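Local coordinates for protein Thiosulfate:glutathione sulfurtransferase (Homo sapiens, PDB 6BEV) that transfers sulfur from thiosulfate to glutathione through a cysteine persulfide, making the S-sulfanylglutathione used in hydrogen sulfide metabolism, at residues L43-S48 with A60-V65; G55-A60 with G125-W130. All blocks are in the same frame, centred on the assembly; numbering follows the deposited sequence.

In the fold
Contact 1 pairs two neighbouring parallel strands of the rhodanese domain. Contact 2 sets the loop that leads into the second of those strands against the C-terminal helix 126-133. The two share Ala-60, and their centres lie 10 Å apart. Two probable hydrogen bonds join them: Asp-45 OD2 to Thr-56 OG1 at 2.6 Å, and Arg-47 NH2 to Gly-55 O at 2.8 Å. Arg-47 NH1 also packs on Tyr-127 CD2 at 3.4 Å. Both contacts border the active site. The side chain of Arg-47 comes within about 4 Å of that of Cys-99, the persulfide-forming cysteine, and the side chain of Tyr-127 within about 7 Å.

Contact 1: L43-S48 with A60-V65; sequences LFDVRS and ALNIPV
Asp-45 and Phe-44 pair with Asn-62 and Leu-61 as two parallel strands of the rhodanese sheet. They belong to a beta-alpha-beta unit, with helix 49-53 in the crossover. The ladder runs from Leu-61 N to Leu-43 O, then from Asp-45 N to Leu-61 O at 2.8 Å. Beyond the strands, Val-65 N still donates to Val-46 O.

On one face, the Phe-44 ring and two aliphatic tips fit together. Leu-61 CD2 and Ile-63 CD1 both meet the CD1-CE1 side of the ring obliquely, and Ile-63 CD1 comes within 3.8 Å of Phe-44 CD1. Phe-97 stacks on the same ring.

Asn-62 lies on the other face and fills the bend where the first chain leaves the sheet. With CG anti to the backbone N (chi1 180°), its amide reaches into the curve of residues 45-47. Asn-62 ND2 donates to Asp-45 O at 2.9 Å and to Arg-47 O at 3.0 Å, both close to the amide plane. Together the two bonds fix how the amide is turned. Ile-63 N, the next rung, donates to Asp-45 O from the opposite face of its carbonyl plane. With an alanine here in place of Asn-62, Arg-47 O would probably lose its amide donor and Asp-45 O keep only Ile-63 N, leaving the bend freer to shift. The Pro-64 ring packs beside the Arg-47 carbonyl, its CB and CG both 3.4 Å from Arg-47 O.

Asp-45 OD1 accepts from Arg-47 N in an Asx turn, and Thr-56 bonds to OD2. The Arg-47 guanidinium grips the carboxylate side-on, in plane, a salt bridge using both syn lone pairs. Arg-47 NE donates to Asp-45 OD1 at 3.0 Å. Arg-47 NH2 donates to Asp-45 OD2 at 2.8 Å, nearly straight at 170°.

Contact 2: G55-A60 with G125-W130; sequences GTIPGA and GAYREW
Ile-57 lies against Trp-130 in the apolar part of this contact. It sets the loop between helix 49-53 and strand 61-62 against the C-terminal helix of the rhodanese domain. Ile-57 CG2 sits over one face of the Trp-130 indole, 3.6 Å from the centroid of the six-membered ring and 14° off its normal. This is a CH-pi contact. The other branch spreads the cover along the indole: Ile-57 CG1 meets Trp-130 CG at 3.8 Å, and Ile-57 CD1 lies near Trp-130 CD2 and CE3. CG2 is anti to the backbone N of Ile-57, while CG1 lies beside that N (chi1 -60°), and this places both branches against the ring system. Pro-58 CD adds an oblique touch at 3.9 Å from Trp-130 NE1. Leu-29 and Leu-36 of helix 29-38 also touch Trp-130.

Tyr-127 packs mainly on backbone. Tyr-127 CE1 is 3.6 Å from Thr-56 C, and Tyr-127 OH is 3.3 Å from Gly-55 C. Tyr-127 CD1 also meets Ile-57 CG1. Tyr-127 and Trp-130, three residues apart on the helix, both point toward the loop. Gly-55, having no side chain, lets the Tyr-127 hydroxyl come this close.

The polar link is a water. It donates to Thr-56 O at 3.0 Å and lies 2.7 Å from Tyr-127 OH, at the ring edge and in plane. The hydroxyl is also near Gly-55 O, but at a poor angle for a bond; that carbonyl accepts a hydrogen bond from Arg-47 NH2 instead.

The chemistry implies that the loop is held by apolar and aromatic surface, with one bridging water joining Tyr-127 to the backbone near the active site.

Contact 1: L43-S48 with A60-V65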
ATOM      1  N   LEU A  43       1.493  -4.424   1.995  1.00 12.23           N
ATOM      2  CA  LEU A  43       0.574  -3.339   2.286  1.00 13.06           C
ATOM      3  C   LEU A  43       1.334  -2.030   2.412  1.00 10.74           C
ATOM      4  O   LEU A  43       2.363  -1.964   3.095  1.00 12.02           O
ATOM      5  CB  LEU A  43      -0.134  -3.591   3.620  1.00 12.98           C
ATOM      6  CG  LEU A  43      -1.237  -4.640   3.629  1.00 15.26           C
ATOM      7  CD1 LEU A  43      -1.543  -5.082   5.059  1.00 17.78           C
ATOM      8  CD2 LEU A  43      -2.464  -4.078   2.968  1.00 18.94           C
ATOM      9  N   PHE A  44       0.757  -0.971   1.853  1.00 10.66           N
ATOM     10  CA  PHE A  44       1.292   0.389   1.937  1.00 10.59           C
ATOM     11  C   PHE A  44       0.169   1.321   2.375  1.00 10.36           C
ATOM     12  O   PHE A  44      -0.799   1.519   1.634  1.00 10.93           O
ATOM     13  CB  PHE A  44       1.852   0.840   0.590  1.00 10.06           C
ATOM     14  CG  PHE A  44       2.930  -0.058   0.064  1.00 10.51           C
ATOM     15  CD1 PHE A  44       4.253   0.172   0.378  1.00 12.44           C
ATOM     16  CD2 PHE A  44       2.627  -1.145  -0.729  1.00 11.17           C
ATOM     17  CE1 PHE A  44       5.250  -0.676  -0.089  1.00 13.95           C
ATOM     18  CE2 PHE A  44       3.612  -1.998  -1.183  1.00 12.25           C
ATOM     19  CZ  PHE A  44       4.924  -1.750  -0.879  1.00 13.73           C
ATOM     20  N   ASP A  45       0.317   1.892   3.571  1.00 10.42           N
ATOM     21  CA  ASP A  45      -0.602   2.895   4.109  1.00 10.44           C
ATOM     22  C   ASP A  45      -0.128   4.239   3.572  1.00 10.13           C
ATOM     23  O   ASP A  45       0.979   4.683   3.895  1.00 10.48           O
ATOM     24  CB  ASP A  45      -0.524   2.860   5.637  1.00 10.79           C
ATOM     25  CG  ASP A  45      -1.562   3.750   6.320  1.00 11.28           C
ATOM     26  OD1 ASP A  45      -2.017   4.749   5.731  1.00 12.01           O
ATOM     27  OD2 ASP A  45      -1.898   3.437   7.477  1.00 12.34           O
ATOM     28  N   VAL A  46      -0.930   4.861   2.708  1.00 10.12           N
ATOM     29  CA  VAL A  46      -0.523   6.098   2.051  1.00 10.25           C
ATOM     30  C   VAL A  46      -1.097   7.335   2.732  1.00 10.91           C
ATOM     31  O   VAL A  46      -1.052   8.432   2.163  1.00 11.31           O
ATOM     32  CB  VAL A  46      -0.798   6.072   0.541  1.00 10.88           C
ATOM     33  CG1 VAL A  46      -0.091   4.887  -0.091  1.00 11.73           C
ATOM     34  CG2 VAL A  46      -2.286   6.068   0.234  1.00 11.46           C
ATOM     35  N   ARG A  47      -1.622   7.184   3.946  1.00 11.14           N
ATOM     36  CA  ARG A  47      -2.016   8.332   4.740  1.00 11.56           C
ATOM     37  C   ARG A  47      -0.777   9.044   5.290  1.00 12.09           C
ATOM     38  O   ARG A  47       0.359   8.610   5.109  1.00 12.01           O
ATOM     39  CB  ARG A  47      -2.921   7.871   5.871  1.00 11.66           C
ATOM     40  CG  ARG A  47      -4.209   7.221   5.373  1.00 12.25           C
ATOM     41  CD  ARG A  47      -5.076   6.753   6.510  1.00 12.80           C
ATOM     42  NE  ARG A  47      -4.379   5.731   7.273  1.00 12.14           N
ATOM     43  CZ  ARG A  47      -4.604   5.443   8.542  1.00 12.49           C
ATOM     44  NH1 ARG A  47      -5.568   6.064   9.225  1.00 12.94           N
ATOM     45  NH2 ARG A  47      -3.871   4.508   9.112  1.00 13.29           N
ATOM     46  N   SER A  48      -1.000  10.180   5.944  1.00 12.55           N
ATOM     47  CA  SER A  48       0.100  10.909   6.553  1.00 13.22           C
ATOM     48  C   SER A  48       0.727  10.089   7.679  1.00 12.63           C
ATOM     49  O   SER A  48       0.104   9.181   8.242  1.00 12.95           O
ATOM     50  CB  SER A  48      -0.390  12.248   7.107  1.00 14.06           C
ATOM     51  OG  SER A  48      -1.229  12.064   8.235  1.00 15.29           O
ATOM     52  N   ALA A  60       1.356  -3.001   7.577  1.00 12.82           N
ATOM     53  CA  ALA A  60       1.457  -2.012   6.514  1.00 12.17           C
ATOM     54  C   ALA A  60       2.645  -1.084   6.707  1.00 12.05           C
ATOM     55  O   ALA A  60       2.928  -0.626   7.813  1.00 13.78           O
ATOM     56  CB  ALA A  60       0.184  -1.175   6.480  1.00 12.15           C
ATOM     57  N   LEU A  61       3.310  -0.778   5.605  1.00 11.05           N
ATOM     58  CA  LEU A  61       4.387   0.203   5.583  1.00 11.08           C
ATOM     59  C   LEU A  61       3.802   1.566   5.241  1.00 10.77           C
ATOM     60  O   LEU A  61       3.076   1.693   4.255  1.00 10.92           O
ATOM     61  CB  LEU A  61       5.399  -0.189   4.509  1.00 11.56           C
ATOM     62  CG  LEU A  61       6.559   0.778   4.343  1.00 12.70           C
ATOM     63  CD1 LEU A  61       7.403   0.839   5.601  1.00 15.41           C
ATOM     64  CD2 LEU A  61       7.399   0.379   3.148  1.00 13.40           C
ATOM     65  N   ASN A  62       4.124   2.588   6.030  1.00 10.97           N
ATOM     66  CA  ASN A  62       3.597   3.926   5.777  1.00 10.55           C
ATOM     67  C   ASN A  62       4.486   4.657   4.772  1.00 10.22           C
ATOM     68  O   ASN A  62       5.637   5.000   5.072  1.00 10.97           O
ATOM     69  CB  ASN A  62       3.514   4.681   7.096  1.00 11.77           C
ATOM     70  CG  ASN A  62       2.977   6.104   6.967  1.00 11.91           C
ATOM     71  OD1 ASN A  62       3.392   6.978   7.712  1.00 12.46           O
ATOM     72  ND2 ASN A  62       2.057   6.335   6.048  1.00 11.38           N
ATOM     73  N   ILE A  63       3.940   4.891   3.582  1.00 10.58           N
ATOM     74  CA  ILE A  63       4.534   5.796   2.599  1.00 10.91           C
ATOM     75  C   ILE A  63       3.445   6.787   2.241  1.00 11.24           C
ATOM     76  O   ILE A  63       2.584   6.490   1.391  1.00 11.13           O
ATOM     77  CB  ILE A  63       5.050   5.107   1.328  1.00 11.11           C
ATOM     78  CG1 ILE A  63       5.999   3.965   1.671  1.00 11.74           C
ATOM     79  CG2 ILE A  63       5.729   6.151   0.459  1.00 11.72           C
ATOM     80  CD1 ILE A  63       6.519   3.208   0.462  1.00 13.39           C
ATOM     81  N   PRO A  64       3.409   7.949   2.885  1.00 11.16           N
ATOM     82  CA  PRO A  64       2.378   8.936   2.547  1.00 12.02           C
ATOM     83  C   PRO A  64       2.344   9.178   1.043  1.00 12.24           C
ATOM     84  O   PRO A  64       3.379   9.189   0.365  1.00 12.25           O
ATOM     85  CB  PRO A  64       2.835  10.185   3.305  1.00 12.64           C
ATOM     86  CG  PRO A  64       3.564   9.647   4.500  1.00 12.36           C
ATOM     87  CD  PRO A  64       4.285   8.421   3.975  1.00 11.95           C
ATOM     88  N   VAL A  65       1.138   9.408   0.522  1.00 12.46           N
ATOM     89  CA  VAL A  65       1.012   9.556  -0.921  1.00 12.94           C
ATOM     90  C   VAL A  65       1.894  10.690  -1.444  1.00 13.48           C
ATOM     91  O   VAL A  65       2.433  10.597  -2.546  1.00 14.25           O
ATOM     92  CB  VAL A  65      -0.468   9.678  -1.337  1.00 14.92           C
ATOM     93  CG1 VAL A  65      -1.096  10.974  -0.828  1.00 16.26           C
ATOM     94  CG2 VAL A  65      -0.608   9.514  -2.852  1.00 16.29           C
TER

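Contact 2: G55-A60 with G125-W130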
ATOM      1  N   GLY A  55      -2.480   4.084  14.157  1.00 17.02           N
ATOM      2  CA  GLY A  55      -3.046   2.787  13.907  1.00 16.86           C
ATOM      3  C   GLY A  55      -3.143   2.575  12.423  1.00 15.94           C
ATOM      4  O   GLY A  55      -3.490   3.494  11.679  1.00 16.93           O
ATOM      5  N   THR A  56      -2.864   1.354  11.999  1.00 14.79           N
ATOM      6  CA  THR A  56      -2.853   1.005  10.589  1.00 14.40           C
ATOM      7  C   THR A  56      -3.310  -0.441  10.453  1.00 14.56           C
ATOM      8  O   THR A  56      -3.627  -1.111  11.439  1.00 16.28           O
ATOM      9  CB  THR A  56      -1.455   1.250   9.999  1.00 14.49           C
ATOM     10  OG1 THR A  56      -1.494   1.116   8.578  1.00 15.01           O
ATOM     11  CG2 THR A  56      -0.415   0.265  10.553  1.00 15.72           C
ATOM     12  N   ILE A  57      -3.385  -0.907   9.217  1.00 13.85           N
ATOM     13  CA  ILE A  57      -3.607  -2.333   8.987  1.00 13.78           C
ATOM     14  C   ILE A  57      -2.332  -3.073   9.370  1.00 14.53           C
ATOM     15  O   ILE A  57      -1.231  -2.679   8.932  1.00 14.74           O
ATOM     16  CB  ILE A  57      -3.998  -2.593   7.528  1.00 13.77           C
ATOM     17  CG1 ILE A  57      -5.297  -1.839   7.189  1.00 14.28           C
ATOM     18  CG2 ILE A  57      -4.145  -4.073   7.265  1.00 14.54           C
ATOM     19  CD1 ILE A  57      -5.812  -2.000   5.768  1.00 14.21           C
ATOM     20  N   PRO A  58      -2.421  -4.121  10.188  1.00 15.98           N
ATOM     21  CA  PRO A  58      -1.209  -4.807  10.643  1.00 16.05           C
ATOM     22  C   PRO A  58      -0.295  -5.155   9.484  1.00 16.09           C
ATOM     23  O   PRO A  58      -0.738  -5.674   8.456  1.00 16.93           O
ATOM     24  CB  PRO A  58      -1.766  -6.055  11.333  1.00 17.15           C
ATOM     25  CG  PRO A  58      -3.062  -5.582  11.912  1.00 17.81           C
ATOM     26  CD  PRO A  58      -3.627  -4.669  10.837  1.00 17.45           C
ATOM     27  N   GLY A  59       0.987  -4.824   9.641  1.00 16.23           N
ATOM     28  CA  GLY A  59       1.988  -5.108   8.644  1.00 16.53           C
ATOM     29  C   GLY A  59       2.193  -4.023   7.608  1.00 14.68           C
ATOM     30  O   GLY A  59       3.143  -4.108   6.824  1.00 15.81           O
ATOM     31  N   ALA A  60       1.356  -3.001   7.577  1.00 12.82           N
ATOM     32  CA  ALA A  60       1.457  -2.012   6.514  1.00 12.17           C
ATOM     33  C   ALA A  60       2.645  -1.084   6.707  1.00 12.05           C
ATOM     34  O   ALA A  60       2.928  -0.626   7.813  1.00 13.78           O
ATOM     35  CB  ALA A  60       0.184  -1.175   6.480  1.00 12.15           C
ATOM     36  N   GLY A 125     -12.035  -0.488  -0.121  1.00 12.63           N
ATOM     37  CA  GLY A 125     -12.782  -0.433   1.131  1.00 13.43           C
ATOM     38  C   GLY A 125     -12.041   0.353   2.197  1.00 13.20           C
ATOM     39  O   GLY A 125     -12.646   1.047   3.020  1.00 14.71           O
ATOM     40  N   ALA A 126     -10.715   0.239   2.200  1.00 12.52           N
ATOM     41  CA  ALA A 126      -9.832   1.122   2.963  1.00 12.53           C
ATOM     42  C   ALA A 126      -9.867   0.879   4.474  1.00 12.76           C
ATOM     43  O   ALA A 126     -10.520  -0.052   4.957  1.00 12.94           O
ATOM     44  CB  ALA A 126     -10.109   2.589   2.601  1.00 14.19           C
ATOM     45  N   TYR A 127      -9.137   1.705   5.239  1.00 12.37           N
ATOM     46  CA  TYR A 127      -8.960   1.423   6.665  1.00 12.92           C
ATOM     47  C   TYR A 127     -10.278   1.470   7.437  1.00 12.96           C
ATOM     48  O   TYR A 127     -10.470   0.692   8.373  1.00 13.82           O
ATOM     49  CB  TYR A 127      -7.909   2.378   7.238  1.00 13.35           C
ATOM     50  CG  TYR A 127      -7.516   2.201   8.687  1.00 14.00           C
ATOM     51  CD1 TYR A 127      -7.032   0.992   9.187  1.00 14.69           C
ATOM     52  CD2 TYR A 127      -7.575   3.286   9.553  1.00 14.51           C
ATOM     53  CE1 TYR A 127      -6.654   0.874  10.527  1.00 14.90           C
ATOM     54  CE2 TYR A 127      -7.191   3.177  10.868  1.00 15.92           C
ATOM     55  CZ  TYR A 127      -6.720   1.976  11.353  1.00 15.07           C
ATOM     56  OH  TYR A 127      -6.355   1.889  12.678  1.00 17.51           O
ATOM     57  N   ARG A 128     -11.203   2.360   7.076  1.00 13.60           N
ATOM     58  CA  ARG A 128     -12.465   2.357   7.815  1.00 14.07           C
ATOM     59  C   ARG A 128     -13.213   1.042   7.634  1.00 14.60           C
ATOM     60  O   ARG A 128     -13.792   0.529   8.592  1.00 15.12           O
ATOM     61  CB  ARG A 128     -13.349   3.544   7.450  1.00 14.88           C
ATOM     62  CG  ARG A 128     -12.887   4.871   8.004  1.00 15.00           C
ATOM     63  CD  ARG A 128     -13.759   5.980   7.460  1.00 16.49           C
ATOM     64  NE  ARG A 128     -13.241   7.307   7.765  1.00 16.64           N
ATOM     65  CZ  ARG A 128     -13.531   8.390   7.057  1.00 16.83           C
ATOM     66  NH1 ARG A 128     -14.311   8.304   5.983  1.00 18.05           N
ATOM     67  NH2 ARG A 128     -13.010   9.559   7.401  1.00 17.60           N
ATOM     68  N   GLU A 129     -13.199   0.461   6.421  1.00 14.35           N
ATOM     69  CA  GLU A 129     -13.818  -0.852   6.245  1.00 13.79           C
ATOM     70  C   GLU A 129     -13.052  -1.908   7.007  1.00 13.33           C
ATOM     71  O   GLU A 129     -13.663  -2.779   7.637  1.00 13.85           O
ATOM     72  CB  GLU A 129     -13.918  -1.266   4.779  1.00 13.90           C
ATOM     73  CG  GLU A 129     -14.505  -2.692   4.616  1.00 14.20           C
ATOM     74  CD  GLU A 129     -14.603  -3.126   3.172  1.00 14.39           C
ATOM     75  OE1 GLU A 129     -13.575  -3.567   2.600  1.00 13.06           O
ATOM     76  OE2 GLU A 129     -15.709  -3.021   2.601  1.00 18.83           O
ATOM     77  N   TRP A 130     -11.721  -1.848   6.965  1.00 13.22           N
ATOM     78  CA  TRP A 130     -10.922  -2.786   7.732  1.00 13.51           C
ATOM     79  C   TRP A 130     -11.382  -2.803   9.188  1.00 13.63           C
ATOM     80  O   TRP A 130     -11.552  -3.860   9.799  1.00 14.30           O
ATOM     81  CB  TRP A 130      -9.456  -2.375   7.629  1.00 14.41           C
ATOM     82  CG  TRP A 130      -8.582  -3.325   8.303  1.00 15.72           C
ATOM     83  CD1 TRP A 130      -8.150  -3.284   9.608  1.00 17.78           C
ATOM     84  CD2 TRP A 130      -8.044  -4.503   7.739  1.00 16.41           C
ATOM     85  NE1 TRP A 130      -7.377  -4.376   9.874  1.00 19.12           N
ATOM     86  CE2 TRP A 130      -7.301  -5.148   8.747  1.00 17.49           C
ATOM     87  CE3 TRP A 130      -8.102  -5.076   6.464  1.00 16.45           C
ATOM     88  CZ2 TRP A 130      -6.596  -6.322   8.514  1.00 18.21           C
ATOM     89  CZ3 TRP A 130      -7.410  -6.262   6.240  1.00 18.65           C
ATOM     90  CH2 TRP A 130      -6.672  -6.871   7.264  1.00 18.71           C
TER
HETATM   91  O   HOH W   1      -5.620  -0.584  13.589  1.00 34.73           O